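Local coordinates for glycoside hydrolase family protein (Novosphingobium sp. PP1Y, PDB 6Q2F) that hydrolyses alpha-L-rhamnosides, probably releasing terminal rhamnose, and carries a bound sodium ion, at residues 990-995 with 1090-1095; 1012-1017 with 1029-1034; 1047-1052 with 1058-1063. All coordinates share one frame; numbering follows the deposited sequence.

Interaction 1: 990-995 with 1090-1095; sequences GAWQVA and LEIRVA
Trp-992 has its CG opposite the backbone carbonyl carbon (chi1 -66°), and this swings the indole across the sheet to Leu-1090 and Ile-1092. Ile-1092 answers with CG1 in the same rotation and then an extended arm (chi2 -175°), which carries CD1 out to the six-membered ring. The setting is a beta sandwich of the galactose-binding-like kind. Strands 992-996 and 1086-1095 lie in its six-stranded antiparallel sheet, on either side of strand 1028-1037, so they run in the same direction without being hydrogen-bonded to each other. The contact is therefore purely apolar and spans the intervening strand on one face of the sheet.

The far rim of the indole does the touching. CH2 of Trp-992 stands 3.6 Å from CD2 of Leu-1090, and CZ3 of Trp-992 is 4.0 Å from that same methyl. Both aliphatic side chains meet the ring at a slant. Between the two strands, Arg-1033 lays its aliphatic stem along the indole, with its CD 3.5 Å from CE2 of Trp-992, and also makes a cation-pi contact with the ring. NE1 points back to the carbonyl of Leu-988 in a weak hydrogen bond, while Leu-1011 packs against the tryptophan from a loop. With an alanine at this position, the Leu-1090 and Ile-1092 methyls would probably lose their shared aromatic partner, and the Arg-1033 guanidinium its cation-pi surface.

On the strand 1086-1095 side the two methyls form a common seat. CD2 of Leu-1090 and CD1 of Ile-1092 are 4.1 Å apart, and CH2 of Trp-992 rests at their junction, also 4.1 Å from CD1 of Ile-1092.

Interaction 2: 1012-1017 with 1029-1034; sequences EPLDKS and ATYSRN
The phenol ring of Tyr-1031 meets Leu-1014 obliquely, and its hydroxyl end makes the closest approach. CG2 of Val-994 is offset over one ring face, 3.6 Å from CE2 of Tyr-1031, whereas Val-1094 comes from the other side of the ring plane, beyond the CD1-CE1 edge. Leu-1014 advances on the tyrosine head-on from the opposite direction. Its isobutyl end fits around the hydroxyl: OH of Tyr-1031 lies 3.4 Å from CD1 and 3.5 Å from CD2 of Leu-1014. The same CD1 reaches on to CB of Ala-1029, 4.3 Å away, so one leucine methyl spans two residues of strand 1028-1037.

Leu-1014 begins a short 3-10 turn, closed by a bond from Lys-1016 N to Pro-1013 O (3.0 Å), in the loop between strand 1005-1008 and helix 1020-1023. Leu-1014 also touches Phe-996 of strand 992-996 and Val-1022 of helix 1020-1023, which ties this loop to the six-stranded sheet.

The hydroxyl donates to a water at 2.7 Å from OH of Tyr-1031, and that water donates to Glu-1012 O. OH of Tyr-1031 also accepts from the backbone N of Leu-1132. A buried polar atom wrapped in leucine methyls is thus satisfied as both donor and acceptor, which should fix the direction of its proton.

Interaction 3: 1047-1052 with 1058-1063; sequences LWLDLG and AQVSVN
Leu-1049 and Leu-1051 face Val-1060 and Ala-1058 across the gap between two sheets, although only five residues separate the segments. The chain leaves strand 1047-1055 and passes almost at once into strand 1057-1062, yet the two are not hydrogen-bonded partners: their CA atoms stay 9.2 Å apart at Leu-1049 and Val-1060, and methyl groups fill the space between. CD2 of Leu-1049 meets CG1 of Val-1060 at 3.7 Å, the two side chains slanting past one another. Leu-1051 takes a different rotation, with CG opposite the carbonyl carbon (chi1 -60°), and its CD1 comes down on CB of Ala-1058 at 3.7 Å. That methyl also touches CG2 of Val-1060, at 4.2 Å.

These residues are part of the interior of a beta sandwich of the galactose-binding-like type, the first strand belonging to its four-stranded sheet and the second to its six-stranded one. Ile-1092 adds to the apolar layer by touching both Leu-1051 and Ala-1058.

Polar groups sit on the faces turned from this interior. OD1 of Asp-1050 accepts from the backbone N of Gly-1052 at 2.9 Å (158°), an Asx turn, and Gly-1052 there has positive phi. On the other strand, the Gln-1059 amide is held in place from both ends: NE2 donates almost in its own plane to OG of Ser-1061 at 3.0 Å, and OE1 accepts from NH1 of Arg-1093.

All three interactions lie in one beta-sandwich domain about 41 to 44 Å from the centre of the chain. Interaction 1 closes the longest loop, with interactions 2 and 3 nested inside it in series. Interactions 1 and 2 have centres about 6 Å apart and share the six-stranded sheet, where strand 1028-1037 separates 992-996 from 1086-1095. Interaction 3 is centred about 11 Å from interaction 1. Its segment 1058-1063 pairs with 1090-1095, while 1047-1052 brings in the four-stranded sheet. Interactions 2 and 3 do not touch, their nearest atoms being about 7 Å apart. Strand 1086-1095, late in the domain, lies between 1028-1037 and 1057-1062 and so links all three contacts.

Interaction 1: 990-995 with 1090-1095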
ATOM      1  N   GLY A 990      12.786 -28.257  40.513  1.00 61.55           N
ATOM      2  CA  GLY A 990      13.700 -27.919  41.572  1.00 59.73           C
ATOM      3  C   GLY A 990      14.047 -26.456  41.570  1.00 62.81           C
ATOM      4  O   GLY A 990      13.354 -25.655  40.984  1.00 52.92           O
ATOM      5  N   ALA A 991      15.126 -26.132  42.251  1.00 51.89           N
ATOM      6  CA  ALA A 991      15.531 -24.748  42.475  1.00 51.40           C
ATOM      7  C   ALA A 991      16.297 -24.156  41.297  1.00 48.69           C
ATOM      8  O   ALA A 991      17.115 -24.827  40.669  1.00 56.04           O
ATOM      9  CB  ALA A 991      16.386 -24.642  43.739  1.00 54.89           C
ATOM     10  N   TRP A 992      16.042 -22.878  41.025  1.00 46.29           N
ATOM     11  CA  TRP A 992      16.809 -22.121  40.049  1.00 43.19           C
ATOM     12  C   TRP A 992      17.315 -20.835  40.676  1.00 47.36           C
ATOM     13  O   TRP A 992      16.616 -20.209  41.475  1.00 45.58           O
ATOM     14  CB  TRP A 992      15.973 -21.776  38.814  1.00 39.52           C
ATOM     15  CG  TRP A 992      15.538 -22.917  37.982  1.00 39.56           C
ATOM     16  CD1 TRP A 992      14.604 -23.857  38.291  1.00 42.72           C
ATOM     17  CD2 TRP A 992      15.991 -23.221  36.659  1.00 40.14           C
ATOM     18  NE1 TRP A 992      14.460 -24.746  37.249  1.00 42.58           N
ATOM     19  CE2 TRP A 992      15.298 -24.370  36.233  1.00 41.45           C
ATOM     20  CE3 TRP A 992      16.925 -22.639  35.799  1.00 44.08           C
ATOM     21  CZ2 TRP A 992      15.502 -24.939  34.985  1.00 42.85           C
ATOM     22  CZ3 TRP A 992      17.129 -23.207  34.571  1.00 42.22           C
ATOM     23  CH2 TRP A 992      16.423 -24.349  34.170  1.00 35.94           C
ATOM     24  N   GLN A 993      18.529 -20.443  40.294  1.00 51.92           N
ATOM     25  CA  GLN A 993      19.019 -19.102  40.571  1.00 46.96           C
ATOM     26  C   GLN A 993      18.541 -18.181  39.463  1.00 50.49           C
ATOM     27  O   GLN A 993      18.587 -18.546  38.280  1.00 46.44           O
ATOM     28  CB  GLN A 993      20.546 -19.074  40.640  1.00 46.70           C
ATOM     29  CG  GLN A 993      21.148 -20.182  41.502  1.00 61.72           C
ATOM     30  CD  GLN A 993      20.418 -20.340  42.814  1.00 71.91           C
ATOM     31  OE1 GLN A 993      20.216 -19.371  43.543  1.00 76.81           O
ATOM     32  NE2 GLN A 993      19.997 -21.563  43.115  1.00 74.75           N
ATOM     33  N   VAL A 994      18.070 -16.999  39.843  1.00 46.16           N
ATOM     34  CA  VAL A 994      17.657 -15.978  38.893  1.00 45.85           C
ATOM     35  C   VAL A 994      18.386 -14.685  39.217  1.00 46.73           C
ATOM     36  O   VAL A 994      18.305 -14.198  40.347  1.00 48.46           O
ATOM     37  CB  VAL A 994      16.139 -15.748  38.926  1.00 40.24           C
ATOM     38  CG1 VAL A 994      15.729 -14.879  37.739  1.00 37.44           C
ATOM     39  CG2 VAL A 994      15.407 -17.071  38.908  1.00 45.97           C
ATOM     40  N   ALA A 995      19.063 -14.115  38.219  1.00 41.10           N
ATOM     41  CA  ALA A 995      19.713 -12.824  38.371  1.00 43.90           C
ATOM     42  C   ALA A 995      19.056 -11.843  37.418  1.00 41.80           C
ATOM     43  O   ALA A 995      18.796 -12.183  36.264  1.00 41.67           O
ATOM     44  CB  ALA A 995      21.226 -12.908  38.107  1.00 35.59           C
ATOM     45  N   LEU A1090      23.923 -24.747  33.262  1.00 37.24           N
ATOM     46  CA  LEU A1090      22.834 -24.271  32.421  1.00 34.85           C
ATOM     47  C   LEU A1090      22.577 -22.822  32.796  1.00 44.96           C
ATOM     48  O   LEU A1090      22.381 -22.512  33.975  1.00 39.08           O
ATOM     49  CB  LEU A1090      21.567 -25.114  32.624  1.00 35.23           C
ATOM     50  CG  LEU A1090      20.306 -24.714  31.848  1.00 34.39           C
ATOM     51  CD1 LEU A1090      20.538 -24.787  30.336  1.00 33.37           C
ATOM     52  CD2 LEU A1090      19.159 -25.663  32.224  1.00 35.90           C
ATOM     53  N   GLU A1091      22.598 -21.938  31.802  1.00 42.77           N
ATOM     54  CA  GLU A1091      22.257 -20.532  31.990  1.00 41.89           C
ATOM     55  C   GLU A1091      21.300 -20.133  30.885  1.00 40.00           C
ATOM     56  O   GLU A1091      21.561 -20.404  29.710  1.00 38.46           O
ATOM     57  CB  GLU A1091      23.487 -19.615  31.947  1.00 51.58           C
ATOM     58  CG  GLU A1091      24.717 -20.127  32.661  1.00 60.80           C
ATOM     59  CD  GLU A1091      25.844 -19.115  32.604  1.00 79.91           C
ATOM     60  OE1 GLU A1091      25.564 -17.906  32.812  1.00 81.56           O
ATOM     61  OE2 GLU A1091      26.992 -19.524  32.321  1.00 88.41           O
ATOM     62  N   ILE A1092      20.191 -19.508  31.266  1.00 35.62           N
ATOM     63  CA  ILE A1092      19.110 -19.194  30.348  1.00 36.00           C
ATOM     64  C   ILE A1092      18.771 -17.727  30.540  1.00 37.07           C
ATOM     65  O   ILE A1092      18.276 -17.336  31.605  1.00 33.25           O
ATOM     66  CB  ILE A1092      17.879 -20.070  30.584  1.00 38.55           C
ATOM     67  CG1 ILE A1092      18.269 -21.551  30.472  1.00 34.42           C
ATOM     68  CG2 ILE A1092      16.775 -19.677  29.613  1.00 34.21           C
ATOM     69  CD1 ILE A1092      17.108 -22.512  30.573  1.00 40.60           C
ATOM     70  N   ARG A1093      19.051 -16.907  29.523  1.00 33.96           N
ATOM     71  CA  ARG A1093      18.805 -15.480  29.609  1.00 33.80           C
ATOM     72  C   ARG A1093      17.455 -15.219  28.957  1.00 36.99           C
ATOM     73  O   ARG A1093      17.310 -15.363  27.730  1.00 32.79           O
ATOM     74  CB  ARG A1093      19.938 -14.707  28.943  1.00 33.96           C
ATOM     75  CG  ARG A1093      21.210 -14.689  29.797  1.00 38.12           C
ATOM     76  CD  ARG A1093      22.446 -14.240  29.025  1.00 36.74           C
ATOM     77  NE  ARG A1093      22.306 -12.893  28.480  1.00 38.96           N
ATOM     78  CZ  ARG A1093      22.124 -12.623  27.190  1.00 41.16           C
ATOM     79  NH1 ARG A1093      22.057 -13.608  26.291  1.00 40.70           N
ATOM     80  NH2 ARG A1093      22.012 -11.366  26.800  1.00 37.46           N
ATOM     81  N   VAL A1094      16.448 -14.910  29.775  1.00 36.40           N
ATOM     82  CA  VAL A1094      15.093 -14.669  29.292  1.00 36.20           C
ATOM     83  C   VAL A1094      14.845 -13.172  29.238  1.00 35.35           C
ATOM     84  O   VAL A1094      15.041 -12.463  30.234  1.00 35.28           O
ATOM     85  CB  VAL A1094      14.029 -15.344  30.166  1.00 35.46           C
ATOM     86  CG1 VAL A1094      12.652 -15.068  29.567  1.00 34.81           C
ATOM     87  CG2 VAL A1094      14.293 -16.839  30.273  1.00 33.34           C
ATOM     88  N   ALA A1095      14.403 -12.699  28.080  1.00 31.42           N
ATOM     89  CA  ALA A1095      13.999 -11.319  27.871  1.00 35.32           C
ATOM     90  C   ALA A1095      12.488 -11.267  27.691  1.00 34.33           C
ATOM     91  O   ALA A1095      11.902 -12.150  27.049  1.00 32.81           O
ATOM     92  CB  ALA A1095      14.684 -10.732  26.629  1.00 28.67           C
TER

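Interaction 2: 1012-1017 with 1029-1034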
ATOM      1  N   GLU A1012       8.320 -20.221  38.333  1.00 44.16           N
ATOM      2  CA  GLU A1012       7.028 -19.558  38.442  1.00 48.03           C
ATOM      3  C   GLU A1012       6.990 -18.368  37.493  1.00 51.07           C
ATOM      4  O   GLU A1012       8.027 -17.747  37.232  1.00 46.14           O
ATOM      5  CB  GLU A1012       6.756 -19.066  39.874  1.00 60.00           C
ATOM      6  CG  GLU A1012       6.676 -20.160  40.941  1.00 72.11           C
ATOM      7  CD  GLU A1012       5.359 -20.928  40.897  1.00 82.60           C
ATOM      8  OE1 GLU A1012       5.319 -22.082  41.380  1.00 85.98           O
ATOM      9  OE2 GLU A1012       4.361 -20.369  40.382  1.00 87.97           O
ATOM     10  N   PRO A1013       5.815 -18.028  36.960  1.00 46.45           N
ATOM     11  CA  PRO A1013       5.712 -16.800  36.157  1.00 45.84           C
ATOM     12  C   PRO A1013       6.060 -15.608  37.030  1.00 46.49           C
ATOM     13  O   PRO A1013       5.446 -15.390  38.075  1.00 43.56           O
ATOM     14  CB  PRO A1013       4.242 -16.778  35.705  1.00 40.49           C
ATOM     15  CG  PRO A1013       3.705 -18.148  35.992  1.00 46.56           C
ATOM     16  CD  PRO A1013       4.512 -18.686  37.141  1.00 44.24           C
ATOM     17  N   LEU A1014       7.080 -14.848  36.608  1.00 49.28           N
ATOM     18  CA  LEU A1014       7.547 -13.717  37.407  1.00 47.95           C
ATOM     19  C   LEU A1014       6.440 -12.699  37.638  1.00 45.38           C
ATOM     20  O   LEU A1014       6.388 -12.076  38.702  1.00 49.45           O
ATOM     21  CB  LEU A1014       8.746 -13.044  36.737  1.00 40.39           C
ATOM     22  CG  LEU A1014       9.942 -13.973  36.498  1.00 48.60           C
ATOM     23  CD1 LEU A1014      11.132 -13.226  35.916  1.00 50.67           C
ATOM     24  CD2 LEU A1014      10.325 -14.677  37.789  1.00 47.62           C
ATOM     25  N   ASP A1015       5.535 -12.530  36.676  1.00 46.93           N
ATOM     26  CA  ASP A1015       4.447 -11.572  36.835  1.00 50.52           C
ATOM     27  C   ASP A1015       3.467 -11.950  37.938  1.00 50.90           C
ATOM     28  O   ASP A1015       2.617 -11.129  38.291  1.00 52.98           O
ATOM     29  CB  ASP A1015       3.701 -11.422  35.517  1.00 47.23           C
ATOM     30  CG  ASP A1015       3.186 -12.740  35.001  1.00 54.60           C
ATOM     31  OD1 ASP A1015       4.013 -13.543  34.525  1.00 54.82           O
ATOM     32  OD2 ASP A1015       1.958 -12.969  35.065  1.00 53.67           O
ATOM     33  N   LYS A1016       3.542 -13.163  38.481  1.00 51.95           N
ATOM     34  CA  LYS A1016       2.735 -13.537  39.631  1.00 55.97           C
ATOM     35  C   LYS A1016       3.507 -13.412  40.941  1.00 55.93           C
ATOM     36  O   LYS A1016       3.015 -13.843  41.987  1.00 50.81           O
ATOM     37  CB  LYS A1016       2.197 -14.961  39.465  1.00 52.32           C
ATOM     38  CG  LYS A1016       1.272 -15.145  38.259  1.00 57.00           C
ATOM     39  CD  LYS A1016      -0.012 -14.328  38.416  1.00 61.50           C
ATOM     40  CE  LYS A1016      -1.036 -14.626  37.314  1.00 55.53           C
ATOM     41  NZ  LYS A1016      -1.077 -13.565  36.269  1.00 61.21           N
ATOM     42  N   SER A1017       4.687 -12.805  40.917  1.00 52.99           N
ATOM     43  CA  SER A1017       5.511 -12.752  42.116  1.00 47.47           C
ATOM     44  C   SER A1017       4.909 -11.828  43.169  1.00 54.73           C
ATOM     45  O   SER A1017       4.258 -10.823  42.857  1.00 56.12           O
ATOM     46  CB  SER A1017       6.921 -12.278  41.770  1.00 47.08           C
ATOM     47  OG  SER A1017       7.687 -12.031  42.945  1.00 49.23           O
ATOM     48  N   ALA A1029      16.278 -11.548  32.503  1.00 35.85           N
ATOM     49  CA  ALA A1029      16.474 -12.333  33.717  1.00 40.99           C
ATOM     50  C   ALA A1029      17.304 -13.564  33.369  1.00 45.33           C
ATOM     51  O   ALA A1029      16.982 -14.287  32.419  1.00 42.76           O
ATOM     52  CB  ALA A1029      15.136 -12.742  34.327  1.00 38.56           C
ATOM     53  N   THR A1030      18.372 -13.798  34.133  1.00 38.68           N
ATOM     54  CA  THR A1030      19.309 -14.885  33.859  1.00 40.61           C
ATOM     55  C   THR A1030      19.059 -16.030  34.838  1.00 40.48           C
ATOM     56  O   THR A1030      19.305 -15.896  36.045  1.00 41.10           O
ATOM     57  CB  THR A1030      20.750 -14.386  33.950  1.00 42.60           C
ATOM     58  OG1 THR A1030      20.973 -13.395  32.940  1.00 37.28           O
ATOM     59  CG2 THR A1030      21.732 -15.533  33.744  1.00 35.67           C
ATOM     60  N   TYR A1031      18.566 -17.150  34.319  1.00 38.63           N
ATOM     61  CA  TYR A1031      18.297 -18.326  35.131  1.00 37.81           C
ATOM     62  C   TYR A1031      19.491 -19.268  35.097  1.00 41.81           C
ATOM     63  O   TYR A1031      20.094 -19.491  34.044  1.00 46.16           O
ATOM     64  CB  TYR A1031      17.054 -19.057  34.638  1.00 37.75           C
ATOM     65  CG  TYR A1031      15.733 -18.355  34.863  1.00 40.90           C
ATOM     66  CD1 TYR A1031      15.366 -17.235  34.105  1.00 45.11           C
ATOM     67  CD2 TYR A1031      14.816 -18.849  35.785  1.00 35.27           C
ATOM     68  CE1 TYR A1031      14.138 -16.605  34.297  1.00 33.46           C
ATOM     69  CE2 TYR A1031      13.585 -18.230  35.968  1.00 41.96           C
ATOM     70  CZ  TYR A1031      13.251 -17.110  35.224  1.00 38.48           C
ATOM     71  OH  TYR A1031      12.035 -16.500  35.399  1.00 44.53           O
ATOM     72  N   SER A1032      19.790 -19.856  36.250  1.00 38.41           N
ATOM     73  CA  SER A1032      21.042 -20.556  36.508  1.00 44.63           C
ATOM     74  C   SER A1032      20.734 -21.837  37.257  1.00 53.08           C
ATOM     75  O   SER A1032      19.892 -21.839  38.161  1.00 47.27           O
ATOM     76  CB  SER A1032      21.998 -19.692  37.347  1.00 73.60           C
ATOM     77  OG  SER A1032      23.198 -20.377  37.644  1.00 93.75           O
ATOM     78  N   ARG A1033      21.449 -22.906  36.908  1.00 58.14           N
ATOM     79  CA  ARG A1033      21.189 -24.238  37.440  1.00 57.62           C
ATOM     80  C   ARG A1033      22.239 -25.182  36.871  1.00 62.30           C
ATOM     81  O   ARG A1033      22.847 -24.900  35.828  1.00 62.57           O
ATOM     82  CB  ARG A1033      19.783 -24.701  37.031  1.00 60.92           C
ATOM     83  CG  ARG A1033      19.222 -25.880  37.767  1.00 69.95           C
ATOM     84  CD  ARG A1033      18.029 -26.414  36.979  1.00 53.89           C
ATOM     85  NE  ARG A1033      17.261 -27.426  37.699  1.00 48.75           N
ATOM     86  CZ  ARG A1033      17.700 -28.652  37.945  1.00 62.12           C
ATOM     87  NH1 ARG A1033      18.912 -29.010  37.553  1.00 74.06           N
ATOM     88  NH2 ARG A1033      16.935 -29.520  38.591  1.00 71.82           N
ATOM     89  N   ASN A1034      22.443 -26.302  37.564  1.00 56.70           N
ATOM     90  CA  ASN A1034      23.179 -27.454  37.052  1.00 52.14           C
ATOM     91  C   ASN A1034      22.215 -28.590  36.741  1.00 49.29           C
ATOM     92  O   ASN A1034      21.079 -28.614  37.218  1.00 52.39           O
ATOM     93  CB  ASN A1034      24.225 -27.948  38.059  1.00 47.77           C
ATOM     94  CG  ASN A1034      25.340 -26.957  38.257  1.00 48.16           C
ATOM     95  OD1 ASN A1034      25.860 -26.401  37.288  1.00 55.48           O
ATOM     96  ND2 ASN A1034      25.695 -26.701  39.502  1.00 48.06           N
TER
HETATM   97  O   HOH W   1      10.297 -18.287  36.457  1.00 47.30           O

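Interaction 3: 1047-1052 with 1058-1063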
ATOM      1  N   LEU A1047      19.898 -34.652  21.862  1.00 54.04           N
ATOM      2  CA  LEU A1047      19.314 -34.294  23.148  1.00 47.52           C
ATOM      3  C   LEU A1047      18.763 -32.887  23.008  1.00 48.94           C
ATOM      4  O   LEU A1047      19.515 -31.958  22.695  1.00 45.23           O
ATOM      5  CB  LEU A1047      20.355 -34.360  24.274  1.00 46.95           C
ATOM      6  CG  LEU A1047      19.939 -33.968  25.697  1.00 43.95           C
ATOM      7  CD1 LEU A1047      18.807 -34.861  26.180  1.00 47.10           C
ATOM      8  CD2 LEU A1047      21.122 -34.073  26.661  1.00 39.29           C
ATOM      9  N   TRP A1048      17.460 -32.731  23.221  1.00 46.13           N
ATOM     10  CA  TRP A1048      16.805 -31.435  23.110  1.00 38.54           C
ATOM     11  C   TRP A1048      16.459 -30.908  24.493  1.00 37.83           C
ATOM     12  O   TRP A1048      16.104 -31.676  25.400  1.00 39.46           O
ATOM     13  CB  TRP A1048      15.541 -31.523  22.256  1.00 43.99           C
ATOM     14  CG  TRP A1048      15.827 -31.907  20.827  1.00 47.76           C
ATOM     15  CD1 TRP A1048      15.976 -33.175  20.334  1.00 45.68           C
ATOM     16  CD2 TRP A1048      16.012 -31.017  19.713  1.00 42.07           C
ATOM     17  NE1 TRP A1048      16.238 -33.127  18.986  1.00 46.24           N
ATOM     18  CE2 TRP A1048      16.264 -31.818  18.580  1.00 42.44           C
ATOM     19  CE3 TRP A1048      15.989 -29.628  19.565  1.00 45.80           C
ATOM     20  CZ2 TRP A1048      16.495 -31.274  17.312  1.00 46.21           C
ATOM     21  CZ3 TRP A1048      16.213 -29.080  18.293  1.00 50.96           C
ATOM     22  CH2 TRP A1048      16.465 -29.907  17.189  1.00 51.98           C
ATOM     23  N   LEU A1049      16.603 -29.597  24.654  1.00 42.05           N
ATOM     24  CA  LEU A1049      16.134 -28.875  25.827  1.00 38.31           C
ATOM     25  C   LEU A1049      14.838 -28.170  25.448  1.00 37.79           C
ATOM     26  O   LEU A1049      14.839 -27.284  24.585  1.00 39.59           O
ATOM     27  CB  LEU A1049      17.172 -27.859  26.296  1.00 36.21           C
ATOM     28  CG  LEU A1049      16.805 -27.035  27.531  1.00 36.43           C
ATOM     29  CD1 LEU A1049      16.933 -27.889  28.778  1.00 40.12           C
ATOM     30  CD2 LEU A1049      17.705 -25.821  27.641  1.00 37.85           C
ATOM     31  N   ASP A1050      13.735 -28.569  26.072  1.00 43.52           N
ATOM     32  CA  ASP A1050      12.452 -27.926  25.830  1.00 43.75           C
ATOM     33  C   ASP A1050      12.137 -27.039  27.023  1.00 37.01           C
ATOM     34  O   ASP A1050      12.084 -27.522  28.154  1.00 40.88           O
ATOM     35  CB  ASP A1050      11.344 -28.955  25.616  1.00 46.83           C
ATOM     36  CG  ASP A1050      10.084 -28.328  25.075  1.00 60.15           C
ATOM     37  OD1 ASP A1050       9.524 -27.446  25.761  1.00 67.19           O
ATOM     38  OD2 ASP A1050       9.661 -28.692  23.961  1.00 73.24           O
ATOM     39  N   LEU A1051      11.934 -25.748  26.770  1.00 39.58           N
ATOM     40  CA  LEU A1051      11.749 -24.775  27.842  1.00 43.82           C
ATOM     41  C   LEU A1051      10.300 -24.606  28.273  1.00 42.32           C
ATOM     42  O   LEU A1051      10.044 -23.881  29.239  1.00 38.49           O
ATOM     43  CB  LEU A1051      12.277 -23.404  27.426  1.00 35.10           C
ATOM     44  CG  LEU A1051      13.752 -23.311  27.074  1.00 39.11           C
ATOM     45  CD1 LEU A1051      14.073 -21.872  26.743  1.00 34.47           C
ATOM     46  CD2 LEU A1051      14.611 -23.802  28.233  1.00 32.52           C
ATOM     47  N   GLY A1052       9.350 -25.234  27.588  1.00 42.99           N
ATOM     48  CA  GLY A1052       7.956 -24.999  27.935  1.00 46.18           C
ATOM     49  C   GLY A1052       7.548 -23.571  27.618  1.00 40.94           C
ATOM     50  O   GLY A1052       7.942 -22.999  26.600  1.00 39.09           O
ATOM     51  N   ALA A1058      14.368 -16.770  24.966  1.00 32.44           N
ATOM     52  CA  ALA A1058      15.440 -17.186  25.806  1.00 32.65           C
ATOM     53  C   ALA A1058      16.682 -17.659  25.121  1.00 39.19           C
ATOM     54  O   ALA A1058      16.656 -18.498  24.281  1.00 31.39           O
ATOM     55  CB  ALA A1058      14.953 -18.268  26.729  1.00 29.63           C
ATOM     56  N   GLN A1059      17.793 -17.113  25.540  1.00 33.94           N
ATOM     57  CA  GLN A1059      19.088 -17.527  25.015  1.00 31.34           C
ATOM     58  C   GLN A1059      19.697 -18.512  26.010  1.00 28.03           C
ATOM     59  O   GLN A1059      19.738 -18.231  27.207  1.00 30.84           O
ATOM     60  CB  GLN A1059      19.990 -16.295  24.783  1.00 34.32           C
ATOM     61  CG  GLN A1059      21.413 -16.571  24.287  1.00 33.09           C
ATOM     62  CD  GLN A1059      22.342 -17.050  25.408  1.00 38.56           C
ATOM     63  OE1 GLN A1059      22.420 -16.439  26.476  1.00 35.03           O
ATOM     64  NE2 GLN A1059      23.036 -18.155  25.165  1.00 43.86           N
ATOM     65  N   VAL A1060      20.155 -19.668  25.520  1.00 29.71           N
ATOM     66  CA  VAL A1060      20.565 -20.780  26.372  1.00 31.98           C
ATOM     67  C   VAL A1060      22.046 -21.064  26.174  1.00 34.17           C
ATOM     68  O   VAL A1060      22.507 -21.236  25.040  1.00 33.17           O
ATOM     69  CB  VAL A1060      19.737 -22.042  26.087  1.00 34.35           C
ATOM     70  CG1 VAL A1060      20.262 -23.235  26.930  1.00 33.39           C
ATOM     71  CG2 VAL A1060      18.276 -21.755  26.373  1.00 29.36           C
ATOM     72  N   SER A1061      22.778 -21.143  27.281  1.00 36.63           N
ATOM     73  CA  SER A1061      24.177 -21.541  27.307  1.00 36.83           C
ATOM     74  C   SER A1061      24.323 -22.801  28.148  1.00 37.20           C
ATOM     75  O   SER A1061      23.862 -22.845  29.294  1.00 39.36           O
ATOM     76  CB  SER A1061      25.064 -20.421  27.866  1.00 41.69           C
ATOM     77  OG  SER A1061      25.064 -19.312  26.975  1.00 44.69           O
ATOM     78  N   VAL A1062      24.961 -23.819  27.578  1.00 37.01           N
ATOM     79  CA  VAL A1062      25.209 -25.090  28.251  1.00 35.29           C
ATOM     80  C   VAL A1062      26.718 -25.249  28.380  1.00 36.74           C
ATOM     81  O   VAL A1062      27.431 -25.241  27.371  1.00 47.73           O
ATOM     82  CB  VAL A1062      24.580 -26.262  27.484  1.00 39.98           C
ATOM     83  CG1 VAL A1062      24.965 -27.604  28.123  1.00 36.84           C
ATOM     84  CG2 VAL A1062      23.071 -26.096  27.429  1.00 37.95           C
ATOM     85  N   ASN A1063      27.202 -25.383  29.610  1.00 39.16           N
ATOM     86  CA  ASN A1063      28.639 -25.359  29.902  1.00 43.44           C
ATOM     87  C   ASN A1063      29.318 -24.193  29.184  1.00 43.83           C
ATOM     88  O   ASN A1063      30.331 -24.360  28.502  1.00 43.68           O
ATOM     89  CB  ASN A1063      29.312 -26.680  29.529  1.00 43.12           C
ATOM     90  CG  ASN A1063      28.618 -27.877  30.126  1.00 50.29           C
ATOM     91  OD1 ASN A1063      28.389 -27.932  31.336  1.00 53.03           O
ATOM     92  ND2 ASN A1063      28.243 -28.837  29.272  1.00 45.80           N
TER